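Local coordinates for Serine/threonine/tyrosine-interacting protein (Homo sapiens, PDB 2R0B) that anchors the MAP kinases ERK1 and ERK2 in the nucleus as a catalytically inactive phosphatase, and keeps FBXW7 from assembling into its ubiquitin ligase complex, at residues Leu62-Asn67 and Ala105-Ala110; Met118-Ala123 and His142-Tyr147. One frame throughout, in Å; residues are numbered along the deposited sequence.

Interaction 1: Leu62-Asn67 and Ala105-Ala110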
ATOM      1  N   LEU A  62       6.153  -6.794   4.291  1.00 13.34           N
ATOM      2  CA  LEU A  62       5.021  -7.549   4.830  1.00 13.78           C
ATOM      3  C   LEU A  62       4.853  -8.834   4.046  1.00 14.27           C
ATOM      4  O   LEU A  62       4.552  -8.817   2.846  1.00 14.89           O
ATOM      5  CB  LEU A  62       3.708  -6.742   4.773  1.00 14.00           C
ATOM      6  CG  LEU A  62       3.628  -5.422   5.542  1.00 14.61           C
ATOM      7  CD1 LEU A  62       2.290  -4.705   5.313  1.00 15.43           C
ATOM      8  CD2 LEU A  62       3.895  -5.589   7.037  1.00 14.64           C
ATOM      9  N   ASP A  63       5.062  -9.940   4.742  1.00 14.28           N
ATOM     10  CA  ASP A  63       4.879 -11.270   4.167  1.00 14.66           C
ATOM     11  C   ASP A  63       3.378 -11.594   4.176  1.00 14.80           C
ATOM     12  O   ASP A  63       2.806 -12.011   5.200  1.00 14.60           O
ATOM     13  CB  ASP A  63       5.717 -12.262   4.973  1.00 16.09           C
ATOM     14  CG  ASP A  63       5.407 -13.708   4.652  1.00 16.62           C
ATOM     15  OD1 ASP A  63       4.889 -13.984   3.551  1.00 18.88           O
ATOM     16  OD2 ASP A  63       5.705 -14.593   5.504  1.00 19.16           O
ATOM     17  N   ILE A  64       2.736 -11.380   3.027  1.00 14.92           N
ATOM     18  CA  ILE A  64       1.271 -11.516   2.907  1.00 15.88           C
ATOM     19  C   ILE A  64       0.928 -12.236   1.609  1.00 15.75           C
ATOM     20  O   ILE A  64       1.447 -11.861   0.555  1.00 16.02           O
ATOM     21  CB  ILE A  64       0.574 -10.111   2.873  1.00 15.48           C
ATOM     22  CG1 ILE A  64       0.761  -9.386   4.220  1.00 16.47           C
ATOM     23  CG2 ILE A  64      -0.931 -10.259   2.506  1.00 17.40           C
ATOM     24  CD1 ILE A  64       0.311  -7.960   4.292  1.00 19.00           C
ATOM     25  N   ALA A  65       0.072 -13.259   1.685  1.00 16.47           N
ATOM     26  CA  ALA A  65      -0.480 -13.915   0.489  1.00 16.44           C
ATOM     27  C   ALA A  65      -1.731 -13.216  -0.023  1.00 16.71           C
ATOM     28  O   ALA A  65      -2.538 -12.707   0.775  1.00 16.77           O
ATOM     29  CB  ALA A  65      -0.800 -15.353   0.798  1.00 16.96           C
ATOM     30  N   ASP A  66      -1.905 -13.187  -1.344  1.00 16.16           N
ATOM     31  CA  ASP A  66      -3.136 -12.647  -1.938  1.00 17.34           C
ATOM     32  C   ASP A  66      -4.240 -13.697  -2.031  1.00 17.72           C
ATOM     33  O   ASP A  66      -4.490 -14.282  -3.088  1.00 19.05           O
ATOM     34  CB  ASP A  66      -2.878 -12.005  -3.311  1.00 15.92           C
ATOM     35  CG  ASP A  66      -4.122 -11.342  -3.885  1.00 18.26           C
ATOM     36  OD1 ASP A  66      -4.982 -10.912  -3.088  1.00 21.03           O
ATOM     37  OD2 ASP A  66      -4.244 -11.244  -5.127  1.00 18.51           O
ATOM     38  N   ASN A  67      -4.873 -13.976  -0.897  1.00 19.18           N
ATOM     39  CA  ASN A  67      -6.015 -14.882  -0.880  1.00 19.97           C
ATOM     40  C   ASN A  67      -7.021 -14.493   0.204  1.00 20.01           C
ATOM     41  O   ASN A  67      -6.639 -13.863   1.190  1.00 19.03           O
ATOM     42  CB  ASN A  67      -5.600 -16.355  -0.819  1.00 21.69           C
ATOM     43  CG  ASN A  67      -5.084 -16.770   0.528  1.00 23.78           C
ATOM     44  OD1 ASN A  67      -5.833 -16.818   1.511  1.00 28.12           O
ATOM     45  ND2 ASN A  67      -3.816 -17.139   0.578  1.00 28.71           N
ATOM     46  N   ALA A 105      -3.475  -2.513  -2.724  1.00 13.39           N
ATOM     47  CA  ALA A 105      -4.649  -1.647  -2.767  1.00 13.23           C
ATOM     48  C   ALA A 105      -5.385  -1.683  -1.441  1.00 12.38           C
ATOM     49  O   ALA A 105      -5.811  -0.640  -0.950  1.00 11.62           O
ATOM     50  CB  ALA A 105      -5.595  -2.043  -3.893  1.00 13.04           C
ATOM     51  N   ALA A 106      -5.540  -2.872  -0.846  1.00 12.70           N
ATOM     52  CA  ALA A 106      -6.260  -2.948   0.430  1.00 12.67           C
ATOM     53  C   ALA A 106      -5.584  -2.106   1.528  1.00 12.90           C
ATOM     54  O   ALA A 106      -6.256  -1.424   2.312  1.00 13.16           O
ATOM     55  CB  ALA A 106      -6.432  -4.404   0.888  1.00 12.85           C
ATOM     56  N   PHE A 107      -4.254  -2.155   1.605  1.00 13.01           N
ATOM     57  CA  PHE A 107      -3.530  -1.361   2.584  1.00 13.77           C
ATOM     58  C   PHE A 107      -3.696   0.157   2.358  1.00 13.67           C
ATOM     59  O   PHE A 107      -3.798   0.918   3.327  1.00 14.01           O
ATOM     60  CB  PHE A 107      -2.051  -1.795   2.656  1.00 14.15           C
ATOM     61  CG  PHE A 107      -1.842  -2.989   3.537  1.00 13.05           C
ATOM     62  CD1 PHE A 107      -1.790  -2.835   4.924  1.00 15.34           C
ATOM     63  CD2 PHE A 107      -1.810  -4.280   2.992  1.00 15.25           C
ATOM     64  CE1 PHE A 107      -1.639  -3.952   5.750  1.00 15.74           C
ATOM     65  CE2 PHE A 107      -1.678  -5.395   3.810  1.00 15.64           C
ATOM     66  CZ  PHE A 107      -1.585  -5.229   5.193  1.00 16.06           C
ATOM     67  N   VAL A 108      -3.794   0.577   1.091  1.00 13.54           N
ATOM     68  CA  VAL A 108      -3.962   2.020   0.812  1.00 13.88           C
ATOM     69  C   VAL A 108      -5.387   2.431   1.182  1.00 13.65           C
ATOM     70  O   VAL A 108      -5.627   3.537   1.724  1.00 14.66           O
ATOM     71  CB  VAL A 108      -3.597   2.351  -0.656  1.00 13.84           C
ATOM     72  CG1 VAL A 108      -4.158   3.703  -1.073  1.00 13.41           C
ATOM     73  CG2 VAL A 108      -2.046   2.309  -0.857  1.00 14.63           C
ATOM     74  N   ILE A 109      -6.332   1.526   0.925  1.00 12.62           N
ATOM     75  CA  ILE A 109      -7.747   1.773   1.264  1.00 13.46           C
ATOM     76  C   ILE A 109      -7.933   1.875   2.775  1.00 13.95           C
ATOM     77  O   ILE A 109      -8.695   2.706   3.249  1.00 14.33           O
ATOM     78  CB  ILE A 109      -8.705   0.747   0.589  1.00 12.82           C
ATOM     79  CG1 ILE A 109      -8.756   1.050  -0.933  1.00 13.66           C
ATOM     80  CG2 ILE A 109     -10.126   0.773   1.255  1.00 13.49           C
ATOM     81  CD1 ILE A 109      -9.206  -0.103  -1.863  1.00 13.92           C
ATOM     82  N   ALA A 110      -7.246   1.032   3.537  1.00 13.85           N
ATOM     83  CA  ALA A 110      -7.394   1.080   4.985  1.00 13.00           C
ATOM     84  C   ALA A 110      -6.954   2.440   5.521  1.00 13.72           C
ATOM     85  O   ALA A 110      -7.626   3.027   6.368  1.00 12.58           O
ATOM     86  CB  ALA A 110      -6.573  -0.027   5.635  1.00 14.16           C
TER

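Interaction 2: Met118-Ala123 and His142-Tyr147. With SO4 (sulfate ion), chain C.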
ATOM      1  N   MET A 118     -13.829   7.816   5.358  1.00 16.73           N
ATOM      2  CA  MET A 118     -14.619   7.290   4.244  1.00 17.13           C
ATOM      3  C   MET A 118     -14.985   5.840   4.508  1.00 16.53           C
ATOM      4  O   MET A 118     -14.213   5.103   5.096  1.00 14.99           O
ATOM      5  CB  MET A 118     -13.857   7.410   2.912  1.00 17.54           C
ATOM      6  CG  MET A 118     -13.367   8.850   2.620  1.00 18.18           C
ATOM      7  SD  MET A 118     -12.313   9.106   1.170  1.00 22.21           S
ATOM      8  CE  MET A 118     -12.951   8.092   0.103  1.00 10.51           C
ATOM      9  N   LYS A 119     -16.177   5.457   4.073  1.00 16.34           N
ATOM     10  CA  LYS A 119     -16.619   4.055   4.048  1.00 15.63           C
ATOM     11  C   LYS A 119     -15.889   3.278   2.955  1.00 16.21           C
ATOM     12  O   LYS A 119     -15.273   3.886   2.052  1.00 15.40           O
ATOM     13  CB  LYS A 119     -18.128   3.994   3.807  1.00 16.81           C
ATOM     14  CG  LYS A 119     -18.997   4.434   5.015  1.00 18.12           C
ATOM     15  CD  LYS A 119     -20.386   4.794   4.554  1.00 22.60           C
ATOM     16  CE  LYS A 119     -21.466   4.747   5.678  1.00 22.87           C
ATOM     17  NZ  LYS A 119     -21.048   5.189   7.048  1.00 24.67           N
ATOM     18  N   TYR A 120     -15.971   1.941   3.002  1.00 15.93           N
ATOM     19  CA  TYR A 120     -15.235   1.125   2.033  1.00 15.81           C
ATOM     20  C   TYR A 120     -15.597   1.461   0.588  1.00 16.69           C
ATOM     21  O   TYR A 120     -14.724   1.706  -0.246  1.00 15.45           O
ATOM     22  CB  TYR A 120     -15.348  -0.406   2.287  1.00 16.03           C
ATOM     23  CG  TYR A 120     -14.739  -1.155   1.118  1.00 15.65           C
ATOM     24  CD1 TYR A 120     -13.372  -1.347   1.027  1.00 16.21           C
ATOM     25  CD2 TYR A 120     -15.547  -1.619   0.061  1.00 16.23           C
ATOM     26  CE1 TYR A 120     -12.815  -1.970  -0.082  1.00 13.95           C
ATOM     27  CE2 TYR A 120     -15.003  -2.253  -1.035  1.00 16.06           C
ATOM     28  CZ  TYR A 120     -13.624  -2.427  -1.102  1.00 17.35           C
ATOM     29  OH  TYR A 120     -13.038  -3.031  -2.201  1.00 18.43           O
ATOM     30  N   ARG A 121     -16.890   1.460   0.281  1.00 16.74           N
ATOM     31  CA  ARG A 121     -17.304   1.676  -1.092  1.00 17.53           C
ATOM     32  C   ARG A 121     -16.789   2.994  -1.679  1.00 17.04           C
ATOM     33  O   ARG A 121     -16.415   3.056  -2.845  1.00 18.56           O
ATOM     34  CB  ARG A 121     -18.821   1.583  -1.211  1.00 18.06           C
ATOM     35  CG  ARG A 121     -19.587   2.706  -0.578  1.00 21.62           C
ATOM     36  CD  ARG A 121     -21.069   2.431  -0.660  1.00 26.21           C
ATOM     37  NE  ARG A 121     -21.446   1.189   0.020  1.00 31.17           N
ATOM     38  CZ  ARG A 121     -22.706   0.808   0.213  1.00 32.56           C
ATOM     39  NH1 ARG A 121     -23.701   1.577  -0.221  1.00 33.56           N
ATOM     40  NH2 ARG A 121     -22.974  -0.332   0.839  1.00 34.48           N
ATOM     41  N   ASP A 122     -16.766   4.038  -0.857  1.00 17.10           N
ATOM     42  CA  ASP A 122     -16.330   5.360  -1.313  1.00 17.11           C
ATOM     43  C   ASP A 122     -14.808   5.464  -1.431  1.00 15.95           C
ATOM     44  O   ASP A 122     -14.285   6.106  -2.351  1.00 16.34           O
ATOM     45  CB  ASP A 122     -16.892   6.417  -0.372  1.00 17.45           C
ATOM     46  CG  ASP A 122     -18.409   6.407  -0.371  1.00 20.11           C
ATOM     47  OD1 ASP A 122     -18.988   6.464  -1.476  1.00 23.57           O
ATOM     48  OD2 ASP A 122     -19.014   6.296   0.722  1.00 23.15           O
ATOM     49  N   ALA A 123     -14.098   4.841  -0.490  1.00 15.34           N
ATOM     50  CA  ALA A 123     -12.640   4.769  -0.569  1.00 14.54           C
ATOM     51  C   ALA A 123     -12.213   3.899  -1.749  1.00 14.77           C
ATOM     52  O   ALA A 123     -11.296   4.263  -2.481  1.00 14.38           O
ATOM     53  CB  ALA A 123     -12.053   4.227   0.760  1.00 15.25           C
ATOM     54  N   HIS A 142     -14.055  -7.656   3.355  1.00 14.11           N
ATOM     55  CA  HIS A 142     -14.580  -7.915   4.687  1.00 14.63           C
ATOM     56  C   HIS A 142     -13.657  -7.405   5.797  1.00 13.70           C
ATOM     57  O   HIS A 142     -14.145  -6.840   6.784  1.00 14.81           O
ATOM     58  CB  HIS A 142     -14.883  -9.402   4.868  1.00 15.33           C
ATOM     59  CG  HIS A 142     -16.119  -9.846   4.160  1.00 19.57           C
ATOM     60  ND1 HIS A 142     -17.282 -10.178   4.826  1.00 25.04           N
ATOM     61  CD2 HIS A 142     -16.393  -9.966   2.842  1.00 24.30           C
ATOM     62  CE1 HIS A 142     -18.208 -10.521   3.948  1.00 24.94           C
ATOM     63  NE2 HIS A 142     -17.697 -10.393   2.734  1.00 26.88           N
ATOM     64  N   GLN A 143     -12.343  -7.622   5.656  1.00 13.00           N
ATOM     65  CA  GLN A 143     -11.413  -7.205   6.725  1.00 13.40           C
ATOM     66  C   GLN A 143     -11.296  -5.686   6.827  1.00 13.16           C
ATOM     67  O   GLN A 143     -11.112  -5.150   7.929  1.00 13.66           O
ATOM     68  CB  GLN A 143     -10.033  -7.837   6.564  1.00 12.92           C
ATOM     69  CG  GLN A 143     -10.024  -9.317   6.871  1.00 13.09           C
ATOM     70  CD  GLN A 143      -8.690  -9.949   6.619  1.00 13.99           C
ATOM     71  OE1 GLN A 143      -7.654  -9.532   7.175  1.00 15.37           O
ATOM     72  NE2 GLN A 143      -8.698 -10.989   5.793  1.00 15.26           N
ATOM     73  N   LEU A 144     -11.432  -5.005   5.687  1.00 13.20           N
ATOM     74  CA  LEU A 144     -11.478  -3.539   5.678  1.00 13.92           C
ATOM     75  C   LEU A 144     -12.678  -3.010   6.478  1.00 13.41           C
ATOM     76  O   LEU A 144     -12.546  -2.110   7.310  1.00 14.67           O
ATOM     77  CB  LEU A 144     -11.513  -3.048   4.235  1.00 14.14           C
ATOM     78  CG  LEU A 144     -10.107  -3.180   3.645  1.00 14.38           C
ATOM     79  CD1 LEU A 144     -10.157  -3.131   2.116  1.00 14.69           C
ATOM     80  CD2 LEU A 144      -9.168  -2.087   4.216  1.00 13.87           C
ATOM     81  N   GLN A 145     -13.846  -3.584   6.204  1.00 14.05           N
ATOM     82  CA  GLN A 145     -15.078  -3.282   6.938  1.00 13.86           C
ATOM     83  C   GLN A 145     -14.987  -3.614   8.433  1.00 14.02           C
ATOM     84  O   GLN A 145     -15.478  -2.861   9.298  1.00 14.03           O
ATOM     85  CB  GLN A 145     -16.240  -4.004   6.230  1.00 14.20           C
ATOM     86  CG  GLN A 145     -16.393  -3.535   4.766  1.00 14.69           C
ATOM     87  CD  GLN A 145     -17.323  -4.420   3.944  1.00 14.99           C
ATOM     88  OE1 GLN A 145     -17.253  -5.649   4.004  1.00 16.39           O
ATOM     89  NE2 GLN A 145     -18.203  -3.792   3.164  1.00 16.62           N
ATOM     90  N   GLU A 146     -14.322  -4.722   8.734  1.00 13.14           N
ATOM     91  CA  GLU A 146     -14.159  -5.203  10.093  1.00 13.73           C
ATOM     92  C   GLU A 146     -13.291  -4.220  10.894  1.00 14.19           C
ATOM     93  O   GLU A 146     -13.552  -3.984  12.060  1.00 15.28           O
ATOM     94  CB  GLU A 146     -13.538  -6.609  10.055  1.00 13.32           C
ATOM     95  CG  GLU A 146     -13.230  -7.274  11.405  1.00 13.99           C
ATOM     96  CD  GLU A 146     -12.333  -8.489  11.262  1.00 15.80           C
ATOM     97  OE1 GLU A 146     -12.019  -8.888  10.142  1.00 16.73           O
ATOM     98  OE2 GLU A 146     -11.901  -9.051  12.300  1.00 22.00           O
ATOM     99  N   TYR A 147     -12.276  -3.651  10.247  1.00 14.33           N
ATOM    100  CA  TYR A 147     -11.337  -2.751  10.886  1.00 14.60           C
ATOM    101  C   TYR A 147     -12.042  -1.413  11.129  1.00 14.85           C
ATOM    102  O   TYR A 147     -11.825  -0.776  12.155  1.00 14.62           O
ATOM    103  CB  TYR A 147     -10.080  -2.594  10.006  1.00 15.39           C
ATOM    104  CG  TYR A 147      -9.023  -1.665  10.579  1.00 16.13           C
ATOM    105  CD1 TYR A 147      -8.423  -1.931  11.819  1.00 17.03           C
ATOM    106  CD2 TYR A 147      -8.625  -0.521   9.876  1.00 15.92           C
ATOM    107  CE1 TYR A 147      -7.456  -1.060  12.349  1.00 19.39           C
ATOM    108  CE2 TYR A 147      -7.666   0.354  10.396  1.00 16.90           C
ATOM    109  CZ  TYR A 147      -7.081   0.077  11.624  1.00 18.17           C
ATOM    110  OH  TYR A 147      -6.125   0.934  12.149  1.00 20.67           O
TER
HETATM  111  S   SO4 C   2     -19.724  -0.254   3.003  1.00 25.37           S
HETATM  112  O1  SO4 C   2     -20.520   0.605   3.901  1.00 30.55           O
HETATM  113  O2  SO4 C   2     -18.785  -0.914   3.904  1.00 26.07           O
HETATM  114  O3  SO4 C   2     -20.611  -1.181   2.321  1.00 31.42           O
HETATM  115  O4  SO4 C   2     -19.063   0.631   2.056  1.00 28.73           O

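Interaction 1: Leu62-Asn67 and Ala105-Ala110
The backbone O of Ile64, whose side chain meets the Phe107 ring, accepts a hydrogen bond from Arg103 NH1. Two residues further on, Asp66 OD1 is gripped by both Ser102 OG and Asn137 ND2. The contact between the segments themselves is apolar and buried. It rests on three side chains, with Phe107 reaching out from its helix to meet Leu62 and Ile64. Leu62 CD1 sits over one face of the ring, displaced toward the rim. It lies 4.2 Å from the centroid of the Phe107 ring and 21° off the normal, a CH-pi contact. Its closest ring atom is CZ, with Leu62 CD1 to Phe107 CZ at 3.9 Å. Ile64 CD1 approaches obliquely beyond the CE2-CZ side, from the same side of the ring plane as Leu62 CD1. This packing is tight: Ile64 CD1 is 3.3 Å from Phe107 CE2 and 3.4 Å from Phe107 CZ. The end of the Ile64 chain is extended (chi2 172°), which carries CD1 forward to the ring.

This is core packing of the protein-tyrosine phosphatase fold. Strand 58-63 is an outermost strand of the central sheet, and helix 103-116 follows the loop that in active relatives holds the catalytic cysteine. Asp66 probably occupies the place of the general acid in active dual-specificity phosphatases. An inverse gamma turn centred on it bends the loop after the strand. Replacing Phe107 by alanine would probably leave Leu62 CD1 and Ile64 CD1 without their aromatic partner and open a gap between strand and helix. The Phe107 ring also meets Phe76 edge-to-face and touches Thr79, so helix 76-88 shares in the same packing.

Interaction 2: Met118-Ala123 and His142-Tyr147
The Tyr120 ring meets Leu144 obliquely, at its CD1-CE1 side. Tyr120 CE1 is 3.6 Å from Leu144 CD1, and Tyr120 CD1 is 3.8 Å from that same methyl. The second flat group, the Arg121 guanidinium, has sulfate O3 at its edge, near its plane. Tyr120 CG stands anti to the backbone N (chi1 171°), which sends the ring toward helix 138-152. Nearer the backbone, Tyr120 CB lies 4.1 Å from Gln145 CG. The Tyr120 side chain also touches Val141 and Pro136.

Beside this apolar patch a sulfate ion, probably from the crystallisation liquor, bridges the two segments. It sits at the start of helix 120-130, where Lys119 is the N-cap residue. Arg121 N donates to sulfate O4 over 2.9 Å, and the bond is fairly straight at 164°. The Arg121 side chain curls round the same anion and turns its guanidinium edge to it. Arg121 NE reaches sulfate O4 at 3.2 Å and makes a weak bond to O3. NH2 of Arg121 holds sulfate O3 at 2.9 Å. From the other helix, Gln145 NE2 donates to sulfate O2 at 3.0 Å. Gln145 is extended beyond CG, and this brings its amide across to the ion.

The fold element here is the pairing of two helices in the C-terminal part of the phosphatase domain. The helix N terminus and the arginine would both be expected to favour an anion here, and the neutral Gln145 amide adds a hydrogen bond from the second helix without adding charge.

From the N terminus, the chain lays down three strands and helix 26-31 before it reaches strand 58-63 at the sheet border. Interaction 1 then closes a loop that holds helix 76-88 and strand 93-96 and returns on helix 103-116. That helix leads directly into residues 118-123. Interaction 2 closes a shorter loop, most of it helix 120-130, and ends on helix 138-152. The loops follow in series and neither nest nor cross. Helix 103-116 joins the two contacts. Leu144 CD2 packs on Ala106 and Ala110, while Ile109 CG2 meets Tyr120 and Ala123. The edge of the sheet is thus connected through the central helix to the C-terminal helices.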